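Local structure of trans-2-enoyl-CoA reductase [NADH] (Treponema denticola ATCC 35405, 4GGO) at residues D209-I214 / N264-S269; L298-K303 / S354-K359. The protein catalyses the NADH-dependent reduction of the carbon-carbon double bond of trans-2-enoyl-CoA, turning crotonyl-CoA into butyryl-CoA in fatty acid biosynthesis. All coordinates share one frame; numbering follows the deposited sequence.

Contact 1. Residues D209-I214 / N264-S269; sequences DWERWI and NKENPS
Two neighbouring helices of the Rossmann-type core, 208-219 and 248-266, meet here through Glu-211 and Ile-214 on one and Glu-266 and Asn-267 on the other. The contact is slight, burying 72 Å² in all. The backbones stay well apart: the CA atoms of Ile-214 and Asn-267 are 9.7 Å from each other.

The two glutamates face each other near the surface. Glu-211 has its CG anti to the backbone N (chi1 -169°), and its chain runs extended from there to the gap between the helices. Glu-266 is also extended and crosses it at about a right angle. Glu-211 OE2 comes to 4.2 Å from Glu-266 OE1, with the two carboxylate planes 22° apart. The carboxylates, both presumably negative, are near but do not touch. Arg-262, one turn back on helix 248-266, forms a salt bridge with Glu-211 OE1, which probably eases the repulsion.

Helix 248-266 runs on to strand 270-276 of the parallel sheet; helix 208-219 precedes strand 227-233, with short strand 223-224 between. Trp-210 fills the space deeper between the helices. It packs on Leu-256, Ala-260 and Leu-263, and its NE1 is hydrogen-bonded to Thr-229 OG1.

Ile-214 is buried, and its CB points toward the other segment. Its methyl CG2 lies 5.1 Å from CG of Asn-267, a loose approach to the amide end. Asn-267 is the first residue to leave helical geometry after helix 248-266. The chain then turns toward strand 270-276, and Ser-269 makes backbone hydrogen bonds with Gly-226.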
# COMPACT_ATOMS: atom_id res chain seq x y z
N ASP A 209 16.20 1.57 -3.11
CA ASP A 209 15.88 2.82 -2.44
C ASP A 209 15.65 2.61 -0.94
O ASP A 209 16.02 3.45 -0.12
CB ASP A 209 14.64 3.47 -3.06
CG ASP A 209 14.32 4.82 -2.43
OD1 ASP A 209 15.21 5.69 -2.41
OD2 ASP A 209 13.18 4.99 -1.96
N TRP A 210 15.04 1.48 -0.60
CA TRP A 210 14.79 1.11 0.78
C TRP A 210 16.11 1.07 1.55
O TRP A 210 16.24 1.68 2.61
CB TRP A 210 14.11 -0.25 0.84
CG TRP A 210 13.80 -0.75 2.22
CD1 TRP A 210 13.66 -0.00 3.35
CD2 TRP A 210 13.60 -2.11 2.61
NE1 TRP A 210 13.38 -0.82 4.42
CE2 TRP A 210 13.34 -2.12 3.99
CE3 TRP A 210 13.61 -3.33 1.92
CZ2 TRP A 210 13.09 -3.29 4.70
CZ3 TRP A 210 13.36 -4.49 2.62
CH2 TRP A 210 13.11 -4.46 4.00
N GLU A 211 17.07 0.34 1.00
CA GLU A 211 18.38 0.20 1.62
C GLU A 211 19.10 1.55 1.67
O GLU A 211 19.83 1.84 2.62
CB GLU A 211 19.22 -0.83 0.86
CG GLU A 211 20.50 -1.24 1.57
CD GLU A 211 21.23 -2.36 0.86
OE1 GLU A 211 21.09 -2.47 -0.38
OE2 GLU A 211 21.93 -3.14 1.53
N ARG A 212 18.87 2.37 0.65
CA ARG A 212 19.47 3.70 0.60
C ARG A 212 18.92 4.58 1.71
O ARG A 212 19.66 5.32 2.35
CB ARG A 212 19.23 4.35 -0.76
CG ARG A 212 20.12 5.55 -1.04
CD ARG A 212 19.80 6.17 -2.39
NE ARG A 212 20.69 7.28 -2.72
CZ ARG A 212 21.74 7.19 -3.53
NH1 ARG A 212 22.03 6.03 -4.11
NH2 ARG A 212 22.50 8.25 -3.77
N TRP A 213 17.61 4.48 1.95
CA TRP A 213 16.97 5.20 3.04
C TRP A 213 17.56 4.80 4.38
O TRP A 213 17.89 5.65 5.20
CB TRP A 213 15.46 4.95 3.05
CG TRP A 213 14.66 5.91 2.21
CD1 TRP A 213 14.21 5.71 0.94
CD2 TRP A 213 14.23 7.21 2.59
NE1 TRP A 213 13.52 6.81 0.51
CE2 TRP A 213 13.51 7.75 1.50
CE3 TRP A 213 14.37 7.99 3.75
CZ2 TRP A 213 12.94 9.02 1.54
CZ3 TRP A 213 13.80 9.25 3.78
CH2 TRP A 213 13.10 9.75 2.68
N ILE A 214 17.70 3.49 4.60
CA ILE A 214 18.20 2.97 5.86
C ILE A 214 19.66 3.35 6.10
O ILE A 214 20.01 3.82 7.18
CB ILE A 214 18.05 1.43 5.94
CG1 ILE A 214 16.58 1.04 5.79
CG2 ILE A 214 18.62 0.91 7.24
CD1 ILE A 214 15.67 1.67 6.82
N ASN A 264 19.73 -6.80 7.61
CA ASN A 264 19.89 -7.43 8.92
C ASN A 264 21.34 -7.82 9.20
O ASN A 264 21.79 -7.80 10.35
CB ASN A 264 19.00 -8.67 9.02
CG ASN A 264 17.53 -8.33 9.11
OD1 ASN A 264 17.12 -7.53 9.95
ND2 ASN A 264 16.73 -8.92 8.23
N LYS A 265 22.06 -8.17 8.14
CA LYS A 265 23.43 -8.63 8.26
C LYS A 265 24.39 -7.50 8.64
O LYS A 265 25.28 -7.69 9.47
CB LYS A 265 23.87 -9.27 6.94
CG LYS A 265 24.40 -10.67 7.09
CD LYS A 265 24.34 -11.44 5.78
CE LYS A 265 23.36 -12.57 5.92
NZ LYS A 265 22.04 -12.01 6.34
N GLU A 266 24.20 -6.34 8.03
CA GLU A 266 25.12 -5.21 8.19
C GLU A 266 24.73 -4.32 9.36
O GLU A 266 25.54 -3.52 9.85
CB GLU A 266 25.17 -4.41 6.89
CG GLU A 266 25.56 -5.26 5.68
CD GLU A 266 25.47 -4.51 4.37
OE1 GLU A 266 24.96 -3.37 4.36
OE2 GLU A 266 25.92 -5.07 3.34
N ASN A 267 23.48 -4.45 9.82
CA ASN A 267 23.02 -3.72 10.99
C ASN A 267 22.47 -4.68 12.04
O ASN A 267 21.27 -4.94 12.07
CB ASN A 267 21.95 -2.69 10.63
CG ASN A 267 22.31 -1.84 9.42
OD1 ASN A 267 22.80 -2.35 8.41
ND2 ASN A 267 22.06 -0.54 9.51
N PRO A 268 23.34 -5.21 12.91
CA PRO A 268 22.90 -6.12 13.97
C PRO A 268 21.94 -5.46 14.95
O PRO A 268 21.30 -6.15 15.75
CB PRO A 268 24.21 -6.48 14.68
CG PRO A 268 25.27 -6.30 13.64
CD PRO A 268 24.81 -5.11 12.84
N SER A 269 21.84 -4.14 14.89
CA SER A 269 20.96 -3.39 15.77
C SER A 269 19.63 -3.06 15.10
O SER A 269 18.91 -2.16 15.54
CB SER A 269 21.64 -2.09 16.21
OG SER A 269 21.91 -1.26 15.10

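Contact 2. Residues L298-K303 / S354-K359; sequences LFKVMK and SALMEK
Leu-356 carries most of this contact. It contributes more buried surface than Lys-300 and Val-301 together, and one of its branches does the touching. Methyl CD2 reaches across from helix 347-359 and settles against two consecutive residues of helix 291-305, Lys-300 and Val-301. It is 4.0 Å from Val-301 CG2 and 4.1 Å from Lys-300 CG. CB of Lys-300 is nearly as close, at 4.2 Å from Leu-356 CD2. With CG of the leucine anti to the backbone N (chi1 -170°) and CD2 in turn roughly anti to CA, this methyl is the one that reaches furthest toward helix 291-305. The CA atoms of Val-301 and Leu-356 are 8.5 Å apart.

Val-301 is buried and meets the leucine with one methyl. Its CG2 faces CD2, while CG1 lies 6.4 Å from Leu-356 CD2. The two side chains pass alongside each other in opposite directions. Val-301 also packs on Ala-352 and Val-353, one turn earlier on the facing helix.

The two helices come from different family regions. Helix 291-305 belongs to the catalytic region, and helix 347-359 to the region named after an enoyl reductase FAD-binding domain. Leu-298 extends the apolar seam between them by packing on Val-349 and Val-353.

Lys-300 lends only the foot of its chain. A bend at the second torsion (chi2 65°) turns the rest of the chain away, and NZ ends 7.4 Å from Leu-356 CD2. The aliphatic part crosses the leucine at about a right angle. Leu-356 also touches Ser-297, one turn before Val-301, and Leu-368 of helix 365-368.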
# COMPACT_ATOMS: atom_id res chain seq x y z
N LEU A 298 -12.19 -13.21 -4.55
CA LEU A 298 -11.58 -13.26 -3.23
C LEU A 298 -12.41 -12.45 -2.23
O LEU A 298 -12.66 -12.90 -1.12
CB LEU A 298 -10.15 -12.72 -3.26
CG LEU A 298 -9.36 -12.81 -1.96
CD1 LEU A 298 -9.02 -14.26 -1.63
CD2 LEU A 298 -8.09 -11.96 -2.03
N PHE A 299 -12.82 -11.25 -2.65
CA PHE A 299 -13.64 -10.38 -1.81
C PHE A 299 -14.94 -11.09 -1.45
O PHE A 299 -15.40 -11.04 -0.31
CB PHE A 299 -13.94 -9.06 -2.51
CG PHE A 299 -12.74 -8.18 -2.73
CD1 PHE A 299 -11.51 -8.49 -2.16
CD2 PHE A 299 -12.83 -7.04 -3.51
CE1 PHE A 299 -10.41 -7.68 -2.37
CE2 PHE A 299 -11.73 -6.23 -3.73
CZ PHE A 299 -10.52 -6.55 -3.15
N LYS A 300 -15.54 -11.75 -2.44
CA LYS A 300 -16.79 -12.47 -2.25
C LYS A 300 -16.64 -13.59 -1.22
O LYS A 300 -17.42 -13.69 -0.28
CB LYS A 300 -17.26 -13.05 -3.58
CG LYS A 300 -18.62 -13.74 -3.51
CD LYS A 300 -19.71 -12.74 -3.18
CE LYS A 300 -21.09 -13.34 -3.39
NZ LYS A 300 -22.17 -12.33 -3.19
N VAL A 301 -15.62 -14.42 -1.42
CA VAL A 301 -15.37 -15.56 -0.54
C VAL A 301 -15.03 -15.12 0.89
O VAL A 301 -15.59 -15.64 1.85
CB VAL A 301 -14.24 -16.45 -1.09
CG1 VAL A 301 -13.84 -17.50 -0.08
CG2 VAL A 301 -14.66 -17.09 -2.40
N MET A 302 -14.13 -14.15 1.01
CA MET A 302 -13.65 -13.74 2.33
C MET A 302 -14.69 -12.96 3.13
O MET A 302 -14.71 -13.03 4.36
CB MET A 302 -12.33 -12.97 2.21
CG MET A 302 -11.21 -13.80 1.60
SD MET A 302 -9.58 -13.04 1.68
CE MET A 302 -9.16 -13.28 3.41
N LYS A 303 -15.55 -12.22 2.44
CA LYS A 303 -16.64 -11.52 3.12
C LYS A 303 -17.67 -12.50 3.66
O LYS A 303 -18.25 -12.29 4.72
CB LYS A 303 -17.29 -10.48 2.20
CG LYS A 303 -16.46 -9.21 2.03
CD LYS A 303 -17.10 -8.25 1.03
CE LYS A 303 -16.27 -6.98 0.90
NZ LYS A 303 -16.88 -6.00 -0.04
N SER A 354 -10.95 -20.55 -6.28
CA SER A 354 -10.66 -21.27 -7.52
C SER A 354 -11.92 -21.88 -8.12
O SER A 354 -12.12 -21.83 -9.34
CB SER A 354 -9.61 -22.36 -7.28
OG SER A 354 -8.34 -21.80 -7.02
N ALA A 355 -12.77 -22.46 -7.27
CA ALA A 355 -14.02 -23.04 -7.73
C ALA A 355 -14.94 -21.94 -8.26
O ALA A 355 -15.65 -22.13 -9.25
CB ALA A 355 -14.70 -23.81 -6.61
N LEU A 356 -14.92 -20.79 -7.59
CA LEU A 356 -15.77 -19.67 -7.96
C LEU A 356 -15.38 -19.08 -9.31
O LEU A 356 -16.24 -18.76 -10.13
CB LEU A 356 -15.73 -18.59 -6.88
CG LEU A 356 -16.73 -17.45 -6.99
CD1 LEU A 356 -18.15 -17.99 -7.11
CD2 LEU A 356 -16.61 -16.51 -5.79
N MET A 357 -14.07 -18.95 -9.54
CA MET A 357 -13.57 -18.37 -10.79
C MET A 357 -13.95 -19.20 -12.02
O MET A 357 -14.12 -18.67 -13.11
CB MET A 357 -12.06 -18.17 -10.73
CG MET A 357 -11.61 -17.07 -9.77
SD MET A 357 -9.86 -16.66 -9.92
CE MET A 357 -9.09 -18.14 -9.27
N GLU A 358 -14.07 -20.51 -11.83
CA GLU A 358 -14.42 -21.41 -12.93
C GLU A 358 -15.90 -21.32 -13.31
O GLU A 358 -16.28 -21.68 -14.43
CB GLU A 358 -14.07 -22.86 -12.57
CG GLU A 358 -12.59 -23.17 -12.56
CD GLU A 358 -12.29 -24.62 -12.24
OE1 GLU A 358 -13.24 -25.37 -11.92
OE2 GLU A 358 -11.11 -25.02 -12.32
N LYS A 359 -16.72 -20.83 -12.40
CA LYS A 359 -18.16 -20.78 -12.62
C LYS A 359 -18.64 -19.41 -13.10
O LYS A 359 -19.78 -19.27 -13.54
CB LYS A 359 -18.91 -21.18 -11.34
CG LYS A 359 -18.51 -22.54 -10.80
CD LYS A 359 -19.17 -22.82 -9.46
CE LYS A 359 -18.72 -24.15 -8.89
NZ LYS A 359 -19.11 -25.29 -9.76

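In the fold
The contacts come in series along the chain: both segments of contact 1 precede both segments of contact 2. They lie on opposite sides of the chain's centre, with their own centres 39 Å apart and nearest atoms about 23 Å apart, so they do not touch. Contact 1 joins the helices that precede strands 227-233 and 270-276, next to each other in the parallel sheet. Contact 2 comes after strand 270-276. It pairs helix 291-305 with helix 347-359, which follows the edge strand 338-339. One contact thus lies within the catalytic region, and the other connects that region to the C-terminal part of the single-chain enzyme.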